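Local coordinates for high-affinity zinc uptake system protein znuA (Streptococcus suis, PDB 3MFQ) that binds zinc in a four-ligand site and probably serves as the metal-capturing, substrate-binding component of an ABC-type metal uptake system, at residues S14-Q22 and S255-F266. Numbering follows the deposited sequence.
Sequences SFLNDMVYQ and SLAPEGEEGDTF
Ser14 and Asp18, one turn apart on helix 14-24, face the two ends of the segment 255-266, with CA separations of 5.7 Å from Ser14 to Leu256 and 5.9 Å from Asp18 to Thr265. Small enough to let the backbone come close, Ser14 takes the amide of Leu256 on its hydroxyl (N to OG 2.9 Å, 156° at the hydrogen). Asp18 grips the start of helix 266-281: its CG stands anti to the backbone N (chi1 177°), and OD2 accepts from Phe266 N at 2.7 Å, the donor lying 51° out of the carboxylate plane. One turn on, Gln22 NE2 gives a hydrogen bond in its amide plane to the syn lone pair of Asp18 OD1, fixing the carboxylate's rotation. Between the polar grips Leu256 packs against the helix, CD1 3.3 Å from Phe15 CD1 and CD2 against the Ser14 carbonyl and Asp18 CB. The Phe15 ring has Leu256 N over one face and Phe266 CD1 at its edge; its side chain is about 8 Å from the bound zinc, whose ligand Asp254 immediately precedes Ser255. Thr265, the N-cap, bonds weakly through OG1 to Asp268 N while Asp18 takes Phe266 N, so a negative charge probably sits well at this helix N-terminus.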
loop_
_atom_site.group_PDB
_atom_site.type_symbol
_atom_site.label_atom_id
_atom_site.label_comp_id
_atom_site.label_asym_id
_atom_site.label_seq_id
_atom_site.Cartn_x
_atom_site.Cartn_y
_atom_site.Cartn_z
ATOM N N SER A 14 -0.026 -9.622 0.229
ATOM C CA SER A 14 1.096 -9.874 1.118
ATOM C C SER A 14 0.998 -9.023 2.376
ATOM O O SER A 14 1.552 -9.375 3.416
ATOM C CB SER A 14 2.409 -9.587 0.397
ATOM O OG SER A 14 2.403 -8.279 -0.146
ATOM N N PHE A 15 0.300 -7.895 2.276
ATOM C CA PHE A 15 0.085 -7.040 3.436
ATOM C C PHE A 15 -0.573 -7.845 4.527
ATOM O O PHE A 15 -0.054 -7.972 5.633
ATOM C CB PHE A 15 -0.833 -5.874 3.090
ATOM C CG PHE A 15 -0.221 -4.878 2.174
ATOM C CD1 PHE A 15 0.654 -3.926 2.656
ATOM C CD2 PHE A 15 -0.523 -4.886 0.826
ATOM C CE1 PHE A 15 1.220 -3.005 1.811
ATOM C CE2 PHE A 15 0.039 -3.968 -0.025
ATOM C CZ PHE A 15 0.913 -3.025 0.466
ATOM N N LEU A 16 -1.739 -8.380 4.203
ATOM C CA LEU A 16 -2.504 -9.141 5.163
ATOM C C LEU A 16 -1.699 -10.364 5.584
ATOM O O LEU A 16 -1.611 -10.669 6.777
ATOM C CB LEU A 16 -3.865 -9.506 4.571
ATOM C CG LEU A 16 -4.555 -8.268 3.985
ATOM C CD1 LEU A 16 -5.963 -8.580 3.514
ATOM C CD2 LEU A 16 -4.563 -7.125 4.992
ATOM N N ASN A 17 -1.080 -11.035 4.611
ATOM C CA ASN A 17 -0.212 -12.177 4.901
ATOM C C ASN A 17 0.741 -11.924 6.070
ATOM O O ASN A 17 0.942 -12.793 6.914
ATOM C CB ASN A 17 0.596 -12.588 3.667
ATOM C CG ASN A 17 1.317 -13.912 3.863
ATOM O OD1 ASN A 17 0.693 -14.920 4.197
ATOM N ND2 ASN A 17 2.632 -13.918 3.660
ATOM N N ASP A 18 1.327 -10.733 6.107
ATOM C CA ASP A 18 2.215 -10.351 7.198
ATOM C C ASP A 18 1.427 -10.111 8.481
ATOM O O ASP A 18 1.722 -10.690 9.525
ATOM C CB ASP A 18 2.990 -9.088 6.828
ATOM C CG ASP A 18 3.874 -8.594 7.957
ATOM O OD1 ASP A 18 4.459 -9.437 8.670
ATOM O OD2 ASP A 18 3.991 -7.361 8.126
ATOM N N MET A 19 0.423 -9.246 8.389
ATOM C CA MET A 19 -0.406 -8.895 9.533
ATOM C C MET A 19 -0.821 -10.125 10.337
ATOM O O MET A 19 -0.513 -10.232 11.521
ATOM C CB MET A 19 -1.642 -8.115 9.068
ATOM C CG MET A 19 -2.529 -7.600 10.198
ATOM S SD MET A 19 -3.847 -6.507 9.623
ATOM C CE MET A 19 -4.662 -7.560 8.433
ATOM N N VAL A 20 -1.514 -11.055 9.686
ATOM C CA VAL A 20 -2.012 -12.249 10.364
ATOM C C VAL A 20 -0.903 -13.010 11.076
ATOM O O VAL A 20 -1.061 -13.419 12.223
ATOM C CB VAL A 20 -2.729 -13.199 9.394
ATOM C CG1 VAL A 20 -3.144 -14.471 10.112
ATOM C CG2 VAL A 20 -3.938 -12.517 8.799
ATOM N N TYR A 21 0.218 -13.205 10.396
ATOM C CA TYR A 21 1.342 -13.873 11.025
ATOM C C TYR A 21 1.771 -13.108 12.264
ATOM O O TYR A 21 1.980 -13.692 13.323
ATOM C CB TYR A 21 2.519 -14.004 10.064
ATOM C CG TYR A 21 3.751 -14.579 10.722
ATOM C CD1 TYR A 21 3.816 -15.925 11.059
ATOM C CD2 TYR A 21 4.846 -13.779 11.014
ATOM C CE1 TYR A 21 4.939 -16.459 11.664
ATOM C CE2 TYR A 21 5.975 -14.304 11.618
ATOM C CZ TYR A 21 6.017 -15.644 11.940
ATOM O OH TYR A 21 7.136 -16.172 12.541
ATOM N N GLN A 22 1.901 -11.793 12.122
ATOM C CA GLN A 22 2.299 -10.941 13.235
ATOM C C GLN A 22 1.368 -11.154 14.418
ATOM O O GLN A 22 1.796 -11.147 15.570
ATOM C CB GLN A 22 2.282 -9.469 12.816
ATOM C CG GLN A 22 3.267 -9.123 11.710
ATOM C CD GLN A 22 4.715 -9.233 12.154
ATOM O OE1 GLN A 22 5.027 -9.097 13.336
ATOM N NE2 GLN A 22 5.608 -9.474 11.203
ATOM N N SER A 255 2.061 -3.707 -2.744
ATOM C CA SER A 255 2.560 -5.014 -2.344
ATOM C C SER A 255 3.799 -4.924 -1.472
ATOM O O SER A 255 4.581 -3.984 -1.582
ATOM C CB SER A 255 2.878 -5.863 -3.577
ATOM O OG SER A 255 3.441 -7.111 -3.206
ATOM N N LEU A 256 3.967 -5.914 -0.602
ATOM C CA LEU A 256 5.206 -6.090 0.137
ATOM C C LEU A 256 6.229 -6.743 -0.776
ATOM O O LEU A 256 5.978 -6.932 -1.966
ATOM C CB LEU A 256 4.975 -6.978 1.357
ATOM C CG LEU A 256 4.601 -6.287 2.667
ATOM C CD1 LEU A 256 3.760 -5.051 2.412
ATOM C CD2 LEU A 256 3.885 -7.256 3.595
ATOM N N ALA A 257 7.381 -7.094 -0.216
ATOM C CA ALA A 257 8.404 -7.806 -0.970
ATOM C C ALA A 257 8.277 -9.308 -0.737
ATOM O O ALA A 257 7.769 -9.737 0.300
ATOM C CB ALA A 257 9.789 -7.320 -0.580
ATOM N N PRO A 258 8.729 -10.112 -1.711
ATOM C CA PRO A 258 8.669 -11.573 -1.598
ATOM C C PRO A 258 9.416 -12.071 -0.368
ATOM O O PRO A 258 10.526 -11.617 -0.097
ATOM C CB PRO A 258 9.374 -12.051 -2.870
ATOM C CG PRO A 258 9.215 -10.932 -3.834
ATOM C CD PRO A 258 9.275 -9.681 -3.010
ATOM N N GLU A 259 8.804 -12.994 0.367
ATOM C CA GLU A 259 9.429 -13.566 1.551
ATOM C C GLU A 259 10.611 -14.433 1.135
ATOM O O GLU A 259 10.442 -15.420 0.422
ATOM C CB GLU A 259 8.411 -14.392 2.343
ATOM C CG GLU A 259 8.845 -14.753 3.757
ATOM C CD GLU A 259 8.075 -13.999 4.827
ATOM O OE1 GLU A 259 8.517 -14.011 5.996
ATOM O OE2 GLU A 259 7.031 -13.395 4.503
ATOM N N GLY A 260 11.808 -14.060 1.574
ATOM C CA GLY A 260 11.984 -12.901 2.425
ATOM C C GLY A 260 13.008 -11.925 1.884
ATOM O O GLY A 260 14.193 -12.246 1.766
ATOM N N GLU A 261 12.545 -10.726 1.550
ATOM C CA GLU A 261 13.423 -9.663 1.086
ATOM C C GLU A 261 13.417 -8.526 2.099
ATOM O O GLU A 261 12.950 -8.698 3.223
ATOM C CB GLU A 261 12.988 -9.171 -0.293
ATOM C CG GLU A 261 14.072 -9.288 -1.349
ATOM C CD GLU A 261 13.518 -9.623 -2.716
ATOM O OE1 GLU A 261 13.052 -8.701 -3.417
ATOM O OE2 GLU A 261 13.550 -10.815 -3.086
ATOM N N GLU A 262 13.936 -7.367 1.712
ATOM C CA GLU A 262 14.006 -6.240 2.636
ATOM C C GLU A 262 12.625 -5.648 2.919
ATOM O O GLU A 262 12.338 -5.227 4.040
ATOM C CB GLU A 262 14.981 -5.174 2.130
ATOM C CG GLU A 262 16.423 -5.662 2.030
ATOM C CD GLU A 262 17.014 -6.038 3.374
ATOM O OE1 GLU A 262 18.120 -6.621 3.395
ATOM O OE2 GLU A 262 16.375 -5.753 4.408
ATOM N N GLY A 263 11.769 -5.627 1.902
ATOM C CA GLY A 263 10.394 -5.201 2.078
ATOM C C GLY A 263 9.541 -6.362 2.549
ATOM O O GLY A 263 8.324 -6.360 2.377
ATOM N N ASP A 264 10.197 -7.354 3.144
ATOM C CA ASP A 264 9.550 -8.570 3.629
ATOM C C ASP A 264 8.256 -8.297 4.390
ATOM O O ASP A 264 7.169 -8.639 3.928
ATOM C CB ASP A 264 10.517 -9.346 4.524
ATOM C CG ASP A 264 9.914 -10.615 5.073
ATOM O OD1 ASP A 264 9.148 -11.273 4.337
ATOM O OD2 ASP A 264 10.212 -10.955 6.237
ATOM N N THR A 265 8.381 -7.688 5.563
ATOM C CA THR A 265 7.223 -7.399 6.394
ATOM C C THR A 265 6.743 -5.975 6.162
ATOM O O THR A 265 7.369 -5.210 5.428
ATOM C CB THR A 265 7.537 -7.589 7.888
ATOM O OG1 THR A 265 8.378 -6.522 8.341
ATOM C CG2 THR A 265 8.239 -8.919 8.117
ATOM N N PHE A 266 5.631 -5.623 6.798
ATOM C CA PHE A 266 5.017 -4.314 6.606
ATOM C C PHE A 266 5.889 -3.185 7.137
ATOM O O PHE A 266 6.184 -2.230 6.421
ATOM C CB PHE A 266 3.639 -4.268 7.267
ATOM C CG PHE A 266 3.032 -2.898 7.298
ATOM C CD1 PHE A 266 2.358 -2.399 6.197
ATOM C CD2 PHE A 266 3.141 -2.105 8.428
ATOM C CE1 PHE A 266 1.802 -1.135 6.222
ATOM C CE2 PHE A 266 2.587 -0.840 8.461
ATOM C CZ PHE A 266 1.917 -0.353 7.356
HETATM O O HOH W 1 1.038 -9.280 -2.439
#